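Local coordinates for protein tryparedoxin (Leishmania major, PDB 3S9F) that probably acts as a thioredoxin-fold disulfide reductase, passing electrons along the parasite's peroxide-detoxification pathway, at residues A31-D39 / Y101-P110. Residues are numbered along the deposited sequence; the frame is centred on the assembly and turned at random.
Sequences ALKLRKQAD and YAKMPWLSIP
R35 and S108 form the hydrogen-bonded antiparallel pair that joins these two short strands: R35 N donates to S108 O at 2.8 Å, and S108 N returns a bond to R35 O at 3.0 Å. The tight part of the contact lies on the face that carries R35 and S108, where Y101 packs against them. With CG anti to the backbone N (chi1 179°) and a bend at chi2, the long arginine chain lies against the Y101 ring, R35 CG reaching Y101 CE2 at 3.4 Å. Y101 CD2 sits over the centre of one guanidinium face, the two planes 78° apart, so a ring edge meets that face. S108 puts its CB against a ring face, and P110 brings its CG to 3.2 Å from K33 O. Tyrosine suits its place because its hydroxyl works twice: Y101 OH accepts from Q37 N at 2.8 Å, nearly straight at 165°, and donates to W106 O. That carbonyl also takes the Q37 amide, NE2 to W106 O being 3.0 Å, so a glutamine at the turn from K36 to D39 ties the hairpin to the loop before strand 107-108. Beyond it the contact loosens and becomes wetter: Q37 NE2 bonds only weakly to M104 O, and two waters link the amide to Y101 O and P105 O. K36 lends its aliphatic CB to L107 CD2 (3.8 Å), while its amine leads away. L107 also meets L34, CD1 to CD1 at 4.1 Å, two buried leucines whose branched ends suit an apolar contact. The pair extends the central thioredoxin-fold sheet: strand 34-36 lies between 39-41 and 107-108, which continues onto 83-89, while helix 114-123 packs on I109, helix 61-77 on W106, and N98 of helix 94-101 holds the R35 guanidinium.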
loop_
_atom_site.group_PDB
_atom_site.type_symbol
_atom_site.label_atom_id
_atom_site.label_comp_id
_atom_site.label_asym_id
_atom_site.label_seq_id
_atom_site.Cartn_x
_atom_site.Cartn_y
_atom_site.Cartn_z
ATOM N N ALA A 31 4.759 -3.497 0.330
ATOM C CA ALA A 31 5.675 -2.730 -0.525
ATOM C C ALA A 31 5.809 -1.269 -0.099
ATOM O O ALA A 31 6.678 -0.553 -0.580
ATOM C CB ALA A 31 5.234 -2.809 -1.992
ATOM N N LEU A 32 4.924 -0.805 0.776
ATOM C CA LEU A 32 5.035 0.538 1.331
ATOM C C LEU A 32 6.083 0.515 2.434
ATOM O O LEU A 32 6.049 -0.340 3.321
ATOM C CB LEU A 32 3.693 0.998 1.904
ATOM C CG LEU A 32 3.607 2.420 2.464
ATOM C CD1 LEU A 32 3.471 3.398 1.321
ATOM C CD2 LEU A 32 2.414 2.524 3.405
ATOM N N LYS A 33 7.017 1.444 2.385
ATOM C CA LYS A 33 7.962 1.544 3.481
ATOM C C LYS A 33 7.426 2.626 4.425
ATOM O O LYS A 33 7.058 3.704 3.978
ATOM C CB LYS A 33 9.377 1.820 2.969
ATOM C CG LYS A 33 9.935 0.768 1.991
ATOM C CD LYS A 33 9.655 -0.677 2.438
ATOM C CE LYS A 33 10.050 -1.685 1.348
ATOM N NZ LYS A 33 9.459 -3.045 1.596
ATOM N N LEU A 34 7.274 2.294 5.703
ATOM C CA LEU A 34 6.873 3.285 6.698
ATOM C C LEU A 34 8.093 4.046 7.195
ATOM O O LEU A 34 9.205 3.498 7.258
ATOM C CB LEU A 34 6.153 2.617 7.869
ATOM C CG LEU A 34 4.800 1.960 7.584
ATOM C CD1 LEU A 34 4.314 1.201 8.824
ATOM C CD2 LEU A 34 3.758 2.984 7.071
ATOM N N ARG A 35 7.902 5.317 7.516
ATOM C CA ARG A 35 8.938 6.128 8.118
ATOM C C ARG A 35 9.155 5.700 9.594
ATOM O O ARG A 35 8.189 5.459 10.317
ATOM C CB ARG A 35 8.480 7.576 8.014
ATOM C CG ARG A 35 9.364 8.576 8.588
ATOM C CD ARG A 35 10.147 9.324 7.542
ATOM N NE ARG A 35 10.961 10.246 8.299
ATOM C CZ ARG A 35 10.948 11.565 8.191
ATOM N NH1 ARG A 35 11.736 12.266 8.993
ATOM N NH2 ARG A 35 10.191 12.172 7.283
ATOM N N LYS A 36 10.410 5.677 10.028
ATOM C CA LYS A 36 10.753 5.518 11.431
ATOM C C LYS A 36 11.841 6.518 11.703
ATOM O O LYS A 36 13.000 6.243 11.484
ATOM C CB LYS A 36 11.248 4.126 11.749
ATOM C CG LYS A 36 11.560 3.976 13.193
ATOM C CD LYS A 36 12.018 2.600 13.516
ATOM C CE LYS A 36 12.365 2.500 14.961
ATOM N NZ LYS A 36 12.985 1.216 15.208
ATOM N N GLN A 37 11.447 7.691 12.146
ATOM C CA GLN A 37 12.349 8.801 12.301
ATOM C C GLN A 37 13.085 9.073 11.006
ATOM O O GLN A 37 12.465 9.318 9.989
ATOM C CB GLN A 37 13.311 8.577 13.457
ATOM C CG GLN A 37 12.664 8.816 14.813
ATOM C CD GLN A 37 11.569 7.828 15.099
ATOM O OE1 GLN A 37 11.805 6.636 15.143
ATOM N NE2 GLN A 37 10.357 8.325 15.282
ATOM N N ALA A 38 14.413 9.042 11.049
ATOM C CA ALA A 38 15.217 9.293 9.861
ATOM C C ALA A 38 15.172 8.115 8.903
ATOM O O ALA A 38 15.332 8.293 7.706
ATOM C CB ALA A 38 16.661 9.615 10.253
ATOM N N ASP A 39 14.947 6.915 9.427
ATOM C CA ASP A 39 14.914 5.715 8.609
ATOM C C ASP A 39 13.538 5.464 7.991
ATOM O O ASP A 39 12.560 6.181 8.239
ATOM C CB ASP A 39 15.334 4.491 9.431
ATOM C CG ASP A 39 15.884 3.344 8.564
ATOM O OD1 ASP A 39 16.136 3.555 7.350
ATOM O OD2 ASP A 39 16.069 2.222 9.101
ATOM N N TYR A 101 6.397 15.606 13.010
ATOM C CA TYR A 101 6.737 14.197 13.193
ATOM C C TYR A 101 8.011 14.051 14.029
ATOM O O TYR A 101 8.180 13.080 14.766
ATOM C CB TYR A 101 6.908 13.492 11.845
ATOM C CG TYR A 101 7.362 12.050 11.989
ATOM C CD1 TYR A 101 6.600 11.111 12.712
ATOM C CD2 TYR A 101 8.547 11.621 11.392
ATOM C CE1 TYR A 101 7.025 9.783 12.827
ATOM C CE2 TYR A 101 8.988 10.307 11.513
ATOM C CZ TYR A 101 8.221 9.397 12.230
ATOM O OH TYR A 101 8.656 8.101 12.358
ATOM N N ALA A 102 8.886 15.045 13.953
ATOM C CA ALA A 102 10.120 15.051 14.763
ATOM C C ALA A 102 9.858 14.964 16.270
ATOM O O ALA A 102 10.719 14.508 17.033
ATOM C CB ALA A 102 10.954 16.316 14.457
ATOM N N LYS A 103 8.675 15.410 16.687
ATOM C CA LYS A 103 8.267 15.382 18.095
ATOM C C LYS A 103 7.743 13.996 18.523
ATOM O O LYS A 103 7.489 13.759 19.705
ATOM C CB LYS A 103 7.191 16.444 18.333
ATOM C CG LYS A 103 7.722 17.862 18.123
ATOM C CD LYS A 103 6.652 18.911 18.335
ATOM C CE LYS A 103 7.307 20.268 18.493
ATOM N NZ LYS A 103 6.336 21.378 18.377
ATOM N N MET A 104 7.573 13.101 17.558
ATOM C CA MET A 104 6.952 11.787 17.817
ATOM C C MET A 104 7.955 10.648 17.812
ATOM O O MET A 104 8.876 10.641 16.996
ATOM C CB MET A 104 5.876 11.509 16.768
ATOM C CG MET A 104 4.796 12.558 16.747
ATOM S SD MET A 104 3.795 12.372 15.273
ATOM C CE MET A 104 2.728 13.765 15.499
ATOM N N PRO A 105 7.776 9.685 18.701
ATOM C CA PRO A 105 8.691 8.546 18.824
ATOM C C PRO A 105 8.271 7.335 18.006
ATOM O O PRO A 105 8.947 6.326 18.022
ATOM C CB PRO A 105 8.582 8.184 20.298
ATOM C CG PRO A 105 7.263 8.632 20.695
ATOM C CD PRO A 105 6.952 9.850 19.900
ATOM N N TRP A 106 7.148 7.448 17.319
ATOM C CA TRP A 106 6.591 6.335 16.580
ATOM C C TRP A 106 6.824 6.397 15.065
ATOM O O TRP A 106 7.730 7.050 14.607
ATOM C CB TRP A 106 5.110 6.181 16.917
ATOM C CG TRP A 106 4.354 7.431 16.818
ATOM C CD1 TRP A 106 4.039 8.096 15.686
ATOM C CD2 TRP A 106 3.790 8.184 17.893
ATOM N NE1 TRP A 106 3.323 9.215 15.974
ATOM C CE2 TRP A 106 3.151 9.291 17.327
ATOM C CE3 TRP A 106 3.768 8.035 19.276
ATOM C CZ2 TRP A 106 2.509 10.235 18.090
ATOM C CZ3 TRP A 106 3.126 8.959 20.018
ATOM C CH2 TRP A 106 2.510 10.054 19.433
ATOM N N LEU A 107 5.998 5.680 14.311
ATOM C CA LEU A 107 6.139 5.563 12.860
ATOM C C LEU A 107 5.281 6.556 12.083
ATOM O O LEU A 107 4.409 7.149 12.633
ATOM C CB LEU A 107 5.718 4.166 12.414
ATOM C CG LEU A 107 6.352 2.959 13.112
ATOM C CD1 LEU A 107 5.876 1.644 12.565
ATOM C CD2 LEU A 107 7.814 3.070 12.981
ATOM N N SER A 108 5.527 6.689 10.787
ATOM C CA SER A 108 4.625 7.523 9.964
ATOM C C SER A 108 4.447 6.941 8.576
ATOM O O SER A 108 5.339 6.358 7.996
ATOM C CB SER A 108 5.150 8.979 9.843
ATOM O OG SER A 108 4.235 9.815 9.135
ATOM N N ILE A 109 3.259 7.132 8.028
ATOM C CA ILE A 109 3.104 7.042 6.587
ATOM C C ILE A 109 3.933 8.198 5.996
ATOM O O ILE A 109 3.859 9.332 6.492
ATOM C CB ILE A 109 1.611 7.192 6.234
ATOM C CG1 ILE A 109 0.821 5.984 6.793
ATOM C CG2 ILE A 109 1.424 7.352 4.716
ATOM C CD1 ILE A 109 -0.712 6.229 6.870
ATOM N N PRO A 110 4.747 7.920 4.961
ATOM C CA PRO A 110 5.587 8.982 4.427
ATOM C C PRO A 110 4.745 10.137 3.888
ATOM O O PRO A 110 3.608 9.942 3.427
ATOM C CB PRO A 110 6.342 8.300 3.291
ATOM C CG PRO A 110 6.392 6.855 3.693
ATOM C CD PRO A 110 5.052 6.608 4.365
HETATM O O HOH W 1 10.420 11.266 14.538
HETATM O O HOH W 2 9.630 4.513 16.194
#